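Local coordinates for thiaminase-I (Naegleria gruberi, PDB 4HCW), which belongs to the thiaminase I-like family, whose two-lobed alpha/beta fold resembles that of periplasmic binding proteins, at residues T68-L76 / V335-V346. Residues are numbered along the deposited sequence; the frame is centred on the assembly and turned at random.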
loop_
_atom_site.group_PDB
_atom_site.type_symbol
_atom_site.label_atom_id
_atom_site.label_comp_id
_atom_site.label_asym_id
_atom_site.label_seq_id
_atom_site.Cartn_x
_atom_site.Cartn_y
_atom_site.Cartn_z
ATOM N N THR A 68 -5.663 7.005 5.806
ATOM C CA THR A 68 -6.332 5.722 5.632
ATOM C C THR A 68 -6.008 5.089 4.287
ATOM O O THR A 68 -5.689 5.783 3.322
ATOM C CB THR A 68 -7.860 5.864 5.745
ATOM O OG1 THR A 68 -8.481 4.615 5.419
ATOM C CG2 THR A 68 -8.367 6.937 4.792
ATOM N N ASP A 69 -6.087 3.764 4.234
ATOM C CA ASP A 69 -5.941 3.045 2.979
ATOM C C ASP A 69 -7.131 3.396 2.097
ATOM O O ASP A 69 -8.261 3.486 2.575
ATOM C CB ASP A 69 -5.892 1.536 3.234
ATOM C CG ASP A 69 -5.410 0.748 2.026
ATOM O OD1 ASP A 69 -5.667 1.175 0.879
ATOM O OD2 ASP A 69 -4.773 -0.307 2.226
ATOM N N SER A 70 -6.874 3.599 0.809
ATOM C CA SER A 70 -7.932 3.968 -0.126
ATOM C C SER A 70 -8.873 2.799 -0.412
ATOM O O SER A 70 -9.899 2.966 -1.072
ATOM C CB SER A 70 -7.335 4.506 -1.428
ATOM O OG SER A 70 -6.439 3.572 -2.003
ATOM N N ILE A 71 -8.523 1.620 0.095
ATOM C CA ILE A 71 -9.350 0.431 -0.083
ATOM C C ILE A 71 -10.666 0.562 0.685
ATOM O O ILE A 71 -11.652 -0.100 0.363
ATOM C CB ILE A 71 -8.603 -0.854 0.356
ATOM C CG1 ILE A 71 -9.282 -2.101 -0.215
ATOM C CG2 ILE A 71 -8.493 -0.930 1.874
ATOM C CD1 ILE A 71 -8.561 -3.388 0.112
ATOM N N PHE A 72 -10.676 1.428 1.692
ATOM C CA PHE A 72 -11.871 1.651 2.497
ATOM C C PHE A 72 -12.384 3.074 2.328
ATOM O O PHE A 72 -13.261 3.517 3.067
ATOM C CB PHE A 72 -11.580 1.379 3.973
ATOM C CG PHE A 72 -11.209 -0.046 4.265
ATOM C CD1 PHE A 72 -11.781 -1.085 3.549
ATOM C CD2 PHE A 72 -10.285 -0.346 5.250
ATOM C CE1 PHE A 72 -11.441 -2.397 3.814
ATOM C CE2 PHE A 72 -9.940 -1.655 5.520
ATOM C CZ PHE A 72 -10.519 -2.682 4.802
ATOM N N LEU A 73 -11.833 3.786 1.350
ATOM C CA LEU A 73 -12.197 5.184 1.125
ATOM C C LEU A 73 -13.668 5.412 0.736
ATOM O O LEU A 73 -14.335 6.234 1.362
ATOM C CB LEU A 73 -11.243 5.854 0.125
ATOM C CG LEU A 73 -11.406 7.367 -0.036
ATOM C CD1 LEU A 73 -11.188 8.073 1.295
ATOM C CD2 LEU A 73 -10.452 7.902 -1.093
ATOM N N PRO A 74 -14.182 4.693 -0.286
ATOM C CA PRO A 74 -15.589 4.925 -0.642
ATOM C C PRO A 74 -16.553 4.570 0.489
ATOM O O PRO A 74 -17.556 5.261 0.675
ATOM C CB PRO A 74 -15.809 3.990 -1.834
ATOM C CG PRO A 74 -14.452 3.774 -2.401
ATOM C CD PRO A 74 -13.544 3.740 -1.214
ATOM N N TYR A 75 -16.253 3.507 1.230
ATOM C CA TYR A 75 -17.058 3.138 2.390
ATOM C C TYR A 75 -16.956 4.208 3.469
ATOM O O TYR A 75 -17.913 4.462 4.201
ATOM C CB TYR A 75 -16.618 1.782 2.949
ATOM C CG TYR A 75 -17.084 1.522 4.367
ATOM C CD1 TYR A 75 -18.396 1.150 4.632
ATOM C CD2 TYR A 75 -16.210 1.649 5.440
ATOM C CE1 TYR A 75 -18.825 0.914 5.927
ATOM C CE2 TYR A 75 -16.628 1.414 6.737
ATOM C CZ TYR A 75 -17.936 1.047 6.975
ATOM O OH TYR A 75 -18.353 0.813 8.268
ATOM N N LEU A 76 -15.788 4.833 3.561
ATOM C CA LEU A 76 -15.559 5.885 4.542
ATOM C C LEU A 76 -16.251 7.172 4.102
ATOM O O LEU A 76 -16.642 7.994 4.931
ATOM C CB LEU A 76 -14.058 6.115 4.727
ATOM C CG LEU A 76 -13.593 6.715 6.054
ATOM C CD1 LEU A 76 -14.143 5.917 7.224
ATOM C CD2 LEU A 76 -12.076 6.756 6.099
ATOM N N VAL A 335 -6.658 -0.175 -8.817
ATOM C CA VAL A 335 -6.755 0.006 -7.371
ATOM C C VAL A 335 -8.060 -0.577 -6.840
ATOM O O VAL A 335 -9.145 -0.113 -7.190
ATOM C CB VAL A 335 -6.677 1.495 -6.976
ATOM C CG1 VAL A 335 -6.905 1.659 -5.480
ATOM C CG2 VAL A 335 -5.338 2.089 -7.384
ATOM N N LEU A 336 -7.951 -1.594 -5.991
ATOM C CA LEU A 336 -9.126 -2.246 -5.426
ATOM C C LEU A 336 -9.690 -1.449 -4.253
ATOM O O LEU A 336 -8.974 -1.145 -3.298
ATOM C CB LEU A 336 -8.781 -3.668 -4.981
ATOM C CG LEU A 336 -9.924 -4.503 -4.400
ATOM C CD1 LEU A 336 -11.047 -4.660 -5.413
ATOM C CD2 LEU A 336 -9.415 -5.860 -3.943
ATOM N N ARG A 337 -10.973 -1.108 -4.332
ATOM C CA ARG A 337 -11.631 -0.345 -3.276
ATOM C C ARG A 337 -12.983 -0.950 -2.905
ATOM O O ARG A 337 -13.578 -1.690 -3.689
ATOM C CB ARG A 337 -11.806 1.118 -3.691
ATOM C CG ARG A 337 -10.512 1.820 -4.068
ATOM C CD ARG A 337 -10.714 3.319 -4.209
ATOM N NE ARG A 337 -11.753 3.646 -5.179
ATOM C CZ ARG A 337 -12.109 4.886 -5.501
ATOM N NH1 ARG A 337 -13.067 5.092 -6.394
ATOM N NH2 ARG A 337 -11.507 5.919 -4.930
ATOM N N CYS A 338 -13.467 -0.624 -1.710
ATOM C CA CYS A 338 -14.728 -1.167 -1.213
ATOM C C CYS A 338 -15.799 -0.085 -1.107
ATOM O O CYS A 338 -15.551 0.996 -0.573
ATOM C CB CYS A 338 -14.517 -1.825 0.149
ATOM S SG CYS A 338 -13.123 -2.971 0.205
ATOM N N VAL A 339 -16.993 -0.386 -1.606
ATOM C CA VAL A 339 -18.079 0.590 -1.649
ATOM C C VAL A 339 -18.872 0.675 -0.347
ATOM O O VAL A 339 -19.066 1.763 0.196
ATOM C CB VAL A 339 -19.052 0.301 -2.810
ATOM C CG1 VAL A 339 -20.255 1.228 -2.741
ATOM C CG2 VAL A 339 -18.341 0.441 -4.145
ATOM N N ASP A 340 -19.332 -0.467 0.152
ATOM C CA ASP A 340 -20.210 -0.476 1.319
ATOM C C ASP A 340 -19.764 -1.423 2.433
ATOM O O ASP A 340 -20.589 -1.908 3.206
ATOM C CB ASP A 340 -21.649 -0.803 0.902
ATOM C CG ASP A 340 -21.738 -2.042 0.027
ATOM O OD1 ASP A 340 -20.795 -2.860 0.039
ATOM O OD2 ASP A 340 -22.761 -2.198 -0.674
ATOM N N PHE A 341 -18.463 -1.681 2.518
ATOM C CA PHE A 341 -17.942 -2.569 3.554
ATOM C C PHE A 341 -16.486 -2.272 3.897
ATOM O O PHE A 341 -15.803 -1.547 3.175
ATOM C CB PHE A 341 -18.110 -4.039 3.150
ATOM C CG PHE A 341 -17.275 -4.449 1.967
ATOM C CD1 PHE A 341 -17.699 -4.182 0.675
ATOM C CD2 PHE A 341 -16.075 -5.116 2.146
ATOM C CE1 PHE A 341 -16.936 -4.563 -0.414
ATOM C CE2 PHE A 341 -15.309 -5.502 1.063
ATOM C CZ PHE A 341 -15.740 -5.224 -0.219
ATOM N N ALA A 342 -16.018 -2.837 5.005
ATOM C CA ALA A 342 -14.647 -2.622 5.447
ATOM C C ALA A 342 -13.986 -3.904 5.949
ATOM O O ALA A 342 -14.043 -4.941 5.289
ATOM C CB ALA A 342 -14.597 -1.540 6.513
ATOM N N ASN A 343 -13.370 -3.825 7.124
ATOM C CA ASN A 343 -12.523 -4.904 7.631
ATOM C C ASN A 343 -13.245 -6.194 8.016
ATOM O O ASN A 343 -12.709 -7.286 7.825
ATOM C CB ASN A 343 -11.671 -4.406 8.800
ATOM C CG ASN A 343 -10.647 -3.374 8.372
ATOM O OD1 ASN A 343 -9.586 -3.717 7.851
ATOM N ND2 ASN A 343 -10.962 -2.102 8.588
ATOM N N LYS A 344 -14.452 -6.070 8.559
ATOM C CA LYS A 344 -15.211 -7.241 8.986
ATOM C C LYS A 344 -15.540 -8.155 7.808
ATOM O O LYS A 344 -15.388 -9.372 7.894
ATOM C CB LYS A 344 -16.496 -6.824 9.705
ATOM C CG LYS A 344 -17.290 -7.989 10.279
ATOM C CD LYS A 344 -18.553 -7.515 10.980
ATOM N N GLU A 345 -15.980 -7.560 6.706
ATOM C CA GLU A 345 -16.345 -8.328 5.521
ATOM C C GLU A 345 -15.121 -8.918 4.825
ATOM O O GLU A 345 -15.187 -10.014 4.269
ATOM C CB GLU A 345 -17.158 -7.474 4.544
ATOM C CG GLU A 345 -18.567 -7.139 5.019
ATOM C CD GLU A 345 -18.591 -6.065 6.091
ATOM O OE1 GLU A 345 -19.628 -5.928 6.773
ATOM O OE2 GLU A 345 -17.575 -5.356 6.250
ATOM N N VAL A 346 -14.009 -8.190 4.858
ATOM C CA VAL A 346 -12.764 -8.664 4.258
ATOM C C VAL A 346 -12.265 -9.923 4.966
ATOM O O VAL A 346 -11.866 -10.892 4.319
ATOM C CB VAL A 346 -11.669 -7.571 4.273
ATOM C CG1 VAL A 346 -10.306 -8.159 3.939
ATOM C CG2 VAL A 346 -12.020 -6.453 3.302
#
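One methyl group, Ala-342 CB, serves two aromatic rings. It lies over one face of the Phe-72 ring in a CH-pi contact, 4.2 Å from the centroid and 14° off the normal. It also touches Tyr-75, whose CE2 is 3.6 Å from Ala-342 CB. With CG1 anti to the backbone N (chi1 -163°), Ile-71 sets CG2 over the centre of the opposite face of Phe-72. Cys-338 SG meets the same ring at its edge, a sulfur-aromatic contact with SG 5.1 Å from the centroid. The Asn-343 amide brings OD1 to CE2 and CZ of Phe-72, the two planes 73° apart; its ND2 donates to Cys-53 O.

The turn after strand 65-69, part of the large mixed sheet, and the start of helix 73-77 pack on strand 335-338 and the loop leading into helix 343-353. Strand 335-338 pairs in parallel with strand 176-179. Asp-69 OD1 accepts from Ile-71 N at 3.0 Å, an Asx turn at the end of strand 65-69. Cys-338 N donates to Ile-71 O at 2.8 Å. Tyr-75 N gives a weak hydrogen bond to Cys-338 O, 3.2 Å.

Further along, Pro-74 CG lies over one face of the Arg-337 guanidinium, toward its rim. Arg-337 NH1 forms a salt bridge with Asp-178.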